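Local coordinates for transferrin binding protein B (Actinobacillus suis, PDB 3PQU) that probably binds host transferrin at the bacterial outer membrane, as the lipoprotein component of a receptor for iron acquisition, at residues 186-191 with 285-290; 176-181 with 202-207; 262-267 with 279-284. All coordinates share one frame; numbering follows the deposited sequence.

Interaction 1: 186-191 with 285-290; sequences YELSGF and GDPIFT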
loop_
_atom_site.group_PDB
_atom_site.type_symbol
_atom_site.label_atom_id
_atom_site.label_comp_id
_atom_site.label_asym_id
_atom_site.label_seq_id
_atom_site.Cartn_x
_atom_site.Cartn_y
_atom_site.Cartn_z
ATOM N N TYR A 186 -32.890 -8.182 14.212
ATOM C CA TYR A 186 -31.792 -8.136 15.179
ATOM C C TYR A 186 -32.277 -7.720 16.552
ATOM O O TYR A 186 -33.011 -6.740 16.692
ATOM C CB TYR A 186 -30.694 -7.172 14.729
ATOM C CG TYR A 186 -29.730 -7.748 13.714
ATOM C CD1 TYR A 186 -29.370 -9.093 13.739
ATOM C CD2 TYR A 186 -29.150 -6.934 12.757
ATOM C CE1 TYR A 186 -28.450 -9.602 12.824
ATOM C CE2 TYR A 186 -28.250 -7.441 11.830
ATOM C CZ TYR A 186 -27.914 -8.753 11.864
ATOM O OH TYR A 186 -27.027 -9.195 10.927
ATOM N N GLU A 187 -31.877 -8.470 17.569
ATOM C CA GLU A 187 -32.098 -8.044 18.947
ATOM C C GLU A 187 -30.746 -8.016 19.670
ATOM O O GLU A 187 -30.424 -8.928 20.426
ATOM C CB GLU A 187 -33.079 -8.987 19.643
ATOM C CG GLU A 187 -34.488 -8.986 19.039
ATOM C CD GLU A 187 -35.237 -7.666 19.256
ATOM O OE1 GLU A 187 -34.779 -6.823 20.060
ATOM O OE2 GLU A 187 -36.295 -7.469 18.619
ATOM N N LEU A 188 -29.945 -6.986 19.414
ATOM C CA LEU A 188 -28.578 -6.939 19.950
ATOM C C LEU A 188 -28.537 -6.260 21.312
ATOM O O LEU A 188 -29.381 -5.421 21.610
ATOM C CB LEU A 188 -27.644 -6.202 18.981
ATOM C CG LEU A 188 -27.846 -6.573 17.509
ATOM C CD1 LEU A 188 -26.933 -5.760 16.618
ATOM C CD2 LEU A 188 -27.605 -8.042 17.304
ATOM N N SER A 189 -27.547 -6.615 22.133
ATOM C CA SER A 189 -27.323 -5.912 23.394
ATOM C C SER A 189 -26.030 -5.116 23.373
ATOM O O SER A 189 -25.089 -5.466 22.671
ATOM C CB SER A 189 -27.297 -6.891 24.568
ATOM O OG SER A 189 -26.482 -8.005 24.259
ATOM N N GLY A 190 -25.994 -4.046 24.156
ATOM C CA GLY A 190 -24.773 -3.287 24.325
ATOM C C GLY A 190 -24.641 -2.122 23.374
ATOM O O GLY A 190 -23.628 -1.424 23.400
ATOM N N PHE A 191 -25.666 -1.906 22.547
ATOM C CA PHE A 191 -25.687 -0.794 21.592
ATOM C C PHE A 191 -26.796 0.206 21.933
ATOM O O PHE A 191 -27.874 -0.193 22.360
ATOM C CB PHE A 191 -25.905 -1.317 20.175
ATOM C CG PHE A 191 -24.764 -2.137 19.651
ATOM C CD1 PHE A 191 -23.650 -1.527 19.117
ATOM C CD2 PHE A 191 -24.809 -3.529 19.695
ATOM C CE1 PHE A 191 -22.584 -2.297 18.608
ATOM C CE2 PHE A 191 -23.761 -4.308 19.199
ATOM C CZ PHE A 191 -22.636 -3.701 18.661
ATOM N N GLY A 285 -22.371 -17.803 19.279
ATOM C CA GLY A 285 -23.778 -17.442 19.198
ATOM C C GLY A 285 -24.089 -15.958 19.027
ATOM O O GLY A 285 -25.217 -15.534 19.283
ATOM N N ASP A 286 -23.112 -15.157 18.607
ATOM C CA ASP A 286 -23.399 -13.734 18.377
ATOM C C ASP A 286 -23.856 -13.518 16.925
ATOM O O ASP A 286 -23.163 -13.946 15.983
ATOM C CB ASP A 286 -22.175 -12.864 18.694
ATOM C CG ASP A 286 -22.522 -11.384 18.770
ATOM O OD1 ASP A 286 -22.430 -10.824 19.880
ATOM O OD2 ASP A 286 -22.920 -10.795 17.738
ATOM N N PRO A 287 -25.017 -12.871 16.729
ATOM C CA PRO A 287 -25.481 -12.787 15.336
ATOM C C PRO A 287 -24.641 -11.866 14.454
ATOM O O PRO A 287 -24.712 -12.000 13.228
ATOM C CB PRO A 287 -26.914 -12.250 15.454
ATOM C CG PRO A 287 -26.973 -11.594 16.818
ATOM C CD PRO A 287 -25.998 -12.318 17.693
ATOM N N ILE A 288 -23.846 -10.962 15.019
ATOM C CA ILE A 288 -23.016 -10.156 14.115
ATOM C C ILE A 288 -21.513 -10.367 14.221
ATOM O O ILE A 288 -20.813 -10.258 13.220
ATOM C CB ILE A 288 -23.362 -8.642 14.141
ATOM C CG1 ILE A 288 -23.047 -8.030 15.481
ATOM C CG2 ILE A 288 -24.842 -8.411 13.809
ATOM C CD1 ILE A 288 -23.172 -6.450 15.487
ATOM N N PHE A 289 -21.012 -10.662 15.423
ATOM C CA PHE A 289 -19.575 -10.893 15.603
ATOM C C PHE A 289 -19.218 -12.346 15.293
ATOM O O PHE A 289 -19.082 -13.187 16.186
ATOM C CB PHE A 289 -19.112 -10.419 16.999
ATOM C CG PHE A 289 -19.309 -8.929 17.198
ATOM C CD1 PHE A 289 -18.483 -8.022 16.557
ATOM C CD2 PHE A 289 -20.360 -8.441 17.953
ATOM C CE1 PHE A 289 -18.680 -6.631 16.706
ATOM C CE2 PHE A 289 -20.558 -7.053 18.115
ATOM C CZ PHE A 289 -19.714 -6.163 17.486
ATOM N N THR A 290 -19.096 -12.627 13.997
ATOM C CA THR A 290 -18.917 -13.990 13.503
ATOM C C THR A 290 -17.568 -14.111 12.799
ATOM O O THR A 290 -16.852 -13.121 12.675
ATOM C CB THR A 290 -19.999 -14.335 12.495
ATOM O OG1 THR A 290 -20.069 -13.270 11.541
ATOM C CG2 THR A 290 -21.377 -14.512 13.176
HETATM O O HOH W 1 -26.596 -11.705 10.505
#
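I288 meets Y186, L188 and F191 where two loops of the N-lobe beta barrel come together: loop 186-191 follows strand 170-183, and loop 285-290 connects strand 274-281 to strand 292-300. The tightly packed part is apolar and centres on the two branches of I288. Its CG2 methyl lies over one face of the Y186 ring, 4.1 Å from the ring centroid and 29° off the normal, the geometry of a CH-pi contact. The other branch starts with CG1 between the backbone N and the carbonyl carbon (chi1 66°) and ends in I288 CD1, which touches L188 CD1 at 4.0 Å; the two side chains cross at about a right angle. Alongside, F191 and F289 reach toward each other tip to tip, with F191 CZ 4.0 Å from F289 CE2 and each of these atoms near the plane of the other ring. R263 makes a cation-pi contact with F289, and F178 meets the F289 ring edge-to-face.

P287 forms the exposed edge. Its CG still comes close, 3.6 Å from L188 CD2, as the two side chains slide past each other in opposite directions. Separately, a water bridges the loops, donating to Y186 OH at 2.6 Å and, weakly, to P287 O; D181 OD2 is a further partner of that hydroxyl. Loop 285-290 is braced from within by D286 OD2: I288 N, 2.9 Å away on its anti lone pair, closes an Asx turn, and F289 N, 3.0 Å away and 51° above the carboxylate plane, completes an Asx motif.

Interaction 2: 176-181 with 202-207; sequences WDFTSD and ATSISD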
loop_
_atom_site.group_PDB
_atom_site.type_symbol
_atom_site.label_atom_id
_atom_site.label_comp_id
_atom_site.label_asym_id
_atom_site.label_seq_id
_atom_site.Cartn_x
_atom_site.Cartn_y
_atom_site.Cartn_z
ATOM N N TRP A 176 -9.710 -0.897 16.860
ATOM C CA TRP A 176 -10.468 -1.449 15.742
ATOM C C TRP A 176 -11.820 -0.763 15.744
ATOM O O TRP A 176 -12.177 -0.111 16.722
ATOM C CB TRP A 176 -10.588 -2.991 15.808
ATOM C CG TRP A 176 -11.323 -3.536 17.004
ATOM C CD1 TRP A 176 -10.921 -3.490 18.331
ATOM C CD2 TRP A 176 -12.558 -4.261 16.990
ATOM N NE1 TRP A 176 -11.850 -4.132 19.127
ATOM C CE2 TRP A 176 -12.858 -4.613 18.330
ATOM C CE3 TRP A 176 -13.425 -4.677 15.969
ATOM C CZ2 TRP A 176 -14.005 -5.328 18.674
ATOM C CZ3 TRP A 176 -14.564 -5.396 16.311
ATOM C CH2 TRP A 176 -14.843 -5.711 17.657
ATOM N N ASP A 177 -12.557 -0.901 14.641
ATOM C CA ASP A 177 -13.879 -0.269 14.468
ATOM C C ASP A 177 -14.697 -1.104 13.481
ATOM O O ASP A 177 -14.138 -1.916 12.748
ATOM C CB ASP A 177 -13.735 1.153 13.925
ATOM C CG ASP A 177 -13.246 2.125 14.974
ATOM O OD1 ASP A 177 -12.062 2.518 14.935
ATOM O OD2 ASP A 177 -14.051 2.476 15.850
ATOM N N PHE A 178 -16.013 -0.908 13.461
ATOM C CA PHE A 178 -16.878 -1.784 12.675
ATOM C C PHE A 178 -18.252 -1.195 12.388
ATOM O O PHE A 178 -18.705 -0.293 13.083
ATOM C CB PHE A 178 -17.066 -3.114 13.430
ATOM C CG PHE A 178 -17.751 -2.955 14.787
ATOM C CD1 PHE A 178 -19.142 -2.959 14.883
ATOM C CD2 PHE A 178 -17.003 -2.775 15.947
ATOM C CE1 PHE A 178 -19.805 -2.787 16.115
ATOM C CE2 PHE A 178 -17.650 -2.632 17.199
ATOM C CZ PHE A 178 -19.062 -2.631 17.276
ATOM N N THR A 179 -18.912 -1.738 11.368
ATOM C CA THR A 179 -20.340 -1.569 11.176
ATOM C C THR A 179 -20.918 -2.947 10.847
ATOM O O THR A 179 -20.276 -3.741 10.153
ATOM C CB THR A 179 -20.698 -0.584 10.027
ATOM O OG1 THR A 179 -22.123 -0.502 9.910
ATOM C CG2 THR A 179 -20.138 -1.052 8.665
ATOM N N SER A 180 -22.112 -3.224 11.371
ATOM C CA SER A 180 -22.885 -4.403 11.005
ATOM C C SER A 180 -23.692 -4.095 9.758
ATOM O O SER A 180 -23.598 -2.998 9.200
ATOM C CB SER A 180 -23.852 -4.801 12.133
ATOM O OG SER A 180 -24.913 -3.849 12.294
ATOM N N ASP A 181 -24.488 -5.070 9.312
ATOM C CA ASP A 181 -25.555 -4.777 8.374
ATOM C C ASP A 181 -26.825 -4.490 9.173
ATOM O O ASP A 181 -26.794 -4.446 10.398
ATOM C CB ASP A 181 -25.787 -5.941 7.384
ATOM C CG ASP A 181 -26.234 -7.231 8.074
ATOM O OD1 ASP A 181 -26.725 -8.149 7.371
ATOM O OD2 ASP A 181 -26.071 -7.325 9.312
ATOM N N ALA A 202 -25.507 -1.458 13.775
ATOM C CA ALA A 202 -24.752 -1.393 15.020
ATOM C C ALA A 202 -23.291 -1.149 14.612
ATOM O O ALA A 202 -22.756 -1.863 13.759
ATOM C CB ALA A 202 -24.885 -2.692 15.790
ATOM N N THR A 203 -22.655 -0.149 15.217
ATOM C CA THR A 203 -21.297 0.241 14.841
ATOM C C THR A 203 -20.455 0.482 16.103
ATOM O O THR A 203 -20.992 0.574 17.226
ATOM C CB THR A 203 -21.291 1.589 14.070
ATOM O OG1 THR A 203 -21.732 2.623 14.953
ATOM C CG2 THR A 203 -22.187 1.561 12.813
ATOM N N SER A 204 -19.148 0.668 15.923
ATOM C CA SER A 204 -18.294 1.050 17.051
ATOM C C SER A 204 -18.629 2.467 17.517
ATOM O O SER A 204 -18.138 2.894 18.559
ATOM C CB SER A 204 -16.800 0.960 16.705
ATOM O OG SER A 204 -16.574 1.517 15.428
ATOM N N ILE A 205 -19.427 3.200 16.735
ATOM C CA ILE A 205 -19.950 4.513 17.182
ATOM C C ILE A 205 -21.034 4.375 18.260
ATOM O O ILE A 205 -21.063 5.147 19.212
ATOM C CB ILE A 205 -20.544 5.323 16.011
ATOM C CG1 ILE A 205 -19.471 5.604 14.947
ATOM C CG2 ILE A 205 -21.190 6.638 16.507
ATOM C CD1 ILE A 205 -20.076 6.000 13.569
ATOM N N SER A 206 -21.929 3.393 18.117
ATOM C CA SER A 206 -23.092 3.295 19.009
ATOM C C SER A 206 -22.925 2.289 20.150
ATOM O O SER A 206 -23.768 2.207 21.045
ATOM C CB SER A 206 -24.344 2.945 18.209
ATOM O OG SER A 206 -24.213 1.648 17.651
ATOM N N ASP A 207 -21.853 1.509 20.090
ATOM C CA ASP A 207 -21.516 0.529 21.128
ATOM C C ASP A 207 -21.364 1.264 22.472
ATOM O O ASP A 207 -20.777 2.357 22.525
ATOM C CB ASP A 207 -20.205 -0.181 20.719
ATOM C CG ASP A 207 -20.068 -1.590 21.301
ATOM O OD1 ASP A 207 -20.983 -2.094 22.002
ATOM O OD2 ASP A 207 -19.015 -2.209 21.037
#
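F178 lays one face of its ring against the backbone of 203-204, with S204 N 3.4 Å above the ring plane and over its centre. S204 CB adds an off-centre CH-pi contact, 4.1 Å from the F178 ring centroid. Chi1 of 62° sets F178 CG between its backbone N and carbonyl carbon. At the ring edge, near its plane, is D207 OD2, which H229 holds by a hydrogen bond.

Loop 202-207 thereby docks on barrel strand 170-183, with T179 and T203 forming a single beta bridge. S204 N donates to F178 O at 3.0 Å, and S180 N to A202 O at 2.8 Å. S180 OG returns the grip, accepting from A202 N at 2.9 Å while donating to D181 O.

The S204 hydroxyl sits between D177 and the backbone of F178: it accepts from F178 N at 3.2 Å and donates to the anti lone pair of D177 OD2 at 2.7 Å. All eight touching residues are buried, and S204 OG, S204 N, S180 N and A202 N find their partners across the contact. The carboxylates also use outside partners, R116 for D177 OD1 and R248 for D207 OD1, so the D177 charge is probably stabilised by R116 and the S204 hydroxyl together.

Interaction 3: 262-267 with 279-284; sequences KRYSIE and AKAEKA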
loop_
_atom_site.group_PDB
_atom_site.type_symbol
_atom_site.label_atom_id
_atom_site.label_comp_id
_atom_site.label_asym_id
_atom_site.label_seq_id
_atom_site.Cartn_x
_atom_site.Cartn_y
_atom_site.Cartn_z
ATOM N N LYS A 262 -12.782 -10.148 24.934
ATOM C CA LYS A 262 -12.150 -10.385 23.650
ATOM C C LYS A 262 -13.223 -10.816 22.653
ATOM O O LYS A 262 -13.914 -11.808 22.865
ATOM C CB LYS A 262 -11.052 -11.449 23.748
ATOM C CG LYS A 262 -10.301 -11.625 22.428
ATOM C CD LYS A 262 -9.357 -12.830 22.450
ATOM C CE LYS A 262 -8.344 -12.717 23.563
ATOM N NZ LYS A 262 -7.293 -13.793 23.485
ATOM N N ARG A 263 -13.355 -10.054 21.569
ATOM C CA ARG A 263 -14.323 -10.344 20.512
ATOM C C ARG A 263 -13.721 -11.209 19.393
ATOM O O ARG A 263 -14.421 -12.003 18.770
ATOM C CB ARG A 263 -14.819 -9.044 19.881
ATOM C CG ARG A 263 -15.690 -8.198 20.772
ATOM C CD ARG A 263 -17.068 -8.811 20.882
ATOM N NE ARG A 263 -18.105 -7.787 20.943
ATOM C CZ ARG A 263 -19.340 -8.008 21.373
ATOM N NH1 ARG A 263 -19.690 -9.218 21.788
ATOM N NH2 ARG A 263 -20.217 -7.017 21.406
ATOM N N TYR A 264 -12.429 -11.035 19.122
ATOM C CA TYR A 264 -11.791 -11.742 18.000
ATOM C C TYR A 264 -10.339 -12.111 18.267
ATOM O O TYR A 264 -9.624 -11.385 18.973
ATOM C CB TYR A 264 -11.812 -10.868 16.747
ATOM C CG TYR A 264 -13.104 -10.836 15.986
ATOM C CD1 TYR A 264 -13.475 -11.897 15.151
ATOM C CD2 TYR A 264 -13.950 -9.730 16.071
ATOM C CE1 TYR A 264 -14.676 -11.860 14.453
ATOM C CE2 TYR A 264 -15.119 -9.679 15.382
ATOM C CZ TYR A 264 -15.486 -10.740 14.565
ATOM O OH TYR A 264 -16.662 -10.659 13.871
ATOM N N SER A 265 -9.918 -13.236 17.693
ATOM C CA SER A 265 -8.498 -13.587 17.554
ATOM C C SER A 265 -8.147 -13.472 16.079
ATOM O O SER A 265 -8.950 -13.798 15.212
ATOM C CB SER A 265 -8.192 -15.049 17.996
ATOM O OG SER A 265 -8.424 -15.252 19.379
ATOM N N ILE A 266 -6.923 -13.084 15.776
ATOM C CA ILE A 266 -6.574 -12.887 14.378
ATOM C C ILE A 266 -5.329 -13.687 14.022
ATOM O O ILE A 266 -4.418 -13.823 14.839
ATOM C CB ILE A 266 -6.351 -11.381 14.105
ATOM C CG1 ILE A 266 -7.699 -10.651 14.107
ATOM C CG2 ILE A 266 -5.592 -11.177 12.813
ATOM C CD1 ILE A 266 -7.584 -9.174 13.888
ATOM N N GLU A 267 -5.300 -14.257 12.820
ATOM C CA GLU A 267 -4.077 -14.882 12.348
ATOM C C GLU A 267 -3.883 -14.489 10.896
ATOM O O GLU A 267 -4.860 -14.335 10.152
ATOM C CB GLU A 267 -4.094 -16.417 12.543
ATOM C CG GLU A 267 -5.193 -17.141 11.784
ATOM C CD GLU A 267 -5.121 -18.655 11.953
ATOM O OE1 GLU A 267 -4.512 -19.115 12.945
ATOM O OE2 GLU A 267 -5.674 -19.381 11.097
ATOM N N ALA A 279 -10.250 -13.813 10.800
ATOM C CA ALA A 279 -10.617 -13.345 12.126
ATOM C C ALA A 279 -11.511 -14.415 12.726
ATOM O O ALA A 279 -12.496 -14.801 12.113
ATOM C CB ALA A 279 -11.362 -12.015 12.032
ATOM N N LYS A 280 -11.185 -14.867 13.929
ATOM C CA LYS A 280 -11.966 -15.900 14.590
ATOM C C LYS A 280 -12.800 -15.308 15.723
ATOM O O LYS A 280 -12.256 -14.751 16.671
ATOM C CB LYS A 280 -11.033 -16.987 15.150
ATOM C CG LYS A 280 -11.261 -18.373 14.563
ATOM C CD LYS A 280 -10.759 -18.454 13.124
ATOM C CE LYS A 280 -11.068 -19.806 12.487
ATOM N NZ LYS A 280 -10.570 -19.865 11.085
ATOM N N ALA A 281 -14.117 -15.443 15.624
ATOM C CA ALA A 281 -15.014 -14.954 16.658
ATOM C C ALA A 281 -14.756 -15.674 17.958
ATOM O O ALA A 281 -14.725 -16.912 17.996
ATOM C CB ALA A 281 -16.467 -15.149 16.234
ATOM N N GLU A 282 -14.613 -14.914 19.037
ATOM C CA GLU A 282 -14.299 -15.529 20.322
ATOM C C GLU A 282 -15.508 -15.818 21.200
ATOM O O GLU A 282 -15.381 -16.470 22.220
ATOM C CB GLU A 282 -13.266 -14.697 21.080
ATOM C CG GLU A 282 -11.871 -14.845 20.512
ATOM C CD GLU A 282 -11.364 -16.268 20.648
ATOM O OE1 GLU A 282 -11.746 -16.935 21.631
ATOM O OE2 GLU A 282 -10.601 -16.721 19.769
ATOM N N LYS A 283 -16.681 -15.347 20.808
ATOM C CA LYS A 283 -17.869 -15.587 21.624
ATOM C C LYS A 283 -18.950 -16.298 20.815
ATOM O O LYS A 283 -19.423 -15.777 19.819
ATOM C CB LYS A 283 -18.414 -14.267 22.150
ATOM C CG LYS A 283 -19.230 -14.397 23.419
ATOM C CD LYS A 283 -18.314 -14.546 24.626
ATOM C CE LYS A 283 -17.322 -13.387 24.722
ATOM N NZ LYS A 283 -17.990 -12.090 25.041
ATOM N N ALA A 284 -19.355 -17.482 21.251
ATOM C CA ALA A 284 -20.311 -18.275 20.481
ATOM C C ALA A 284 -21.689 -17.623 20.403
ATOM O O ALA A 284 -22.131 -16.972 21.341
ATOM C CB ALA A 284 -20.431 -19.696 21.066
HETATM O O HOH W 2 -17.245 -12.894 18.610
#
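The Y264 ring lies obliquely beside the neighbouring strand, its CD1 3.8 Å from A279 CB and its CE1 4.1 Å from A281 CB. Chi1 of -80° sets Y264 CG anti to the carbonyl carbon. Beyond the hairpin, F311 meets the ring edge-to-face and T290 O bonds its hydroxyl. The other flat group, the E282 carboxylate, is approached from above its plane: S265 OG donates to E282 OE2 at 2.7 Å, 48° out of the plane.

Strands 260-271 and 274-281 form this antiparallel hairpin of the barrel. S265 and K280 are a hydrogen-bonded pair, with K280 N to S265 O at 2.8 Å and S265 N to K280 O at 3.0 Å; Y264-A281 and I266-A279 flank it as non-hydrogen-bonded pairs. Opposite L246 on strand 241-249 the chain carries two residues, R263 and Y264, a classic beta bulge. Past the end of strand 274-281, E282 N still reaches R263 O at 2.9 Å, and a water also donates to that oxygen.

K262 and E282 lie side by side, CD of K262 3.8 Å from CG of E282, yet K262 NZ stays 5.8 Å from E282 OE1. E282 is therefore held by S265 OG and by aliphatic contact with K262, whose ammonium adds at most a longer-range charge effect.

In the fold
All three contacts belong to the N-lobe barrel but differ in depth and chemistry. Interaction 2 is wholly buried and largely polar, fixing a loop to strand 170-183. Interaction 1 is partly buried, joins two loops, and is apolar apart from a bridging water. Interaction 3 is antiparallel hairpin pairing, also partly buried, with an apolar face (Y264, I266, A279) inward and a polar one (S265, K280) outward. It is nested within the chain span closed by interaction 1, whereas the segments of interactions 1 and 2 alternate along the chain. A tyrosine hydroxyl joins interaction 1 to each of the others, and W176 packs on R263 between interactions 2 and 3.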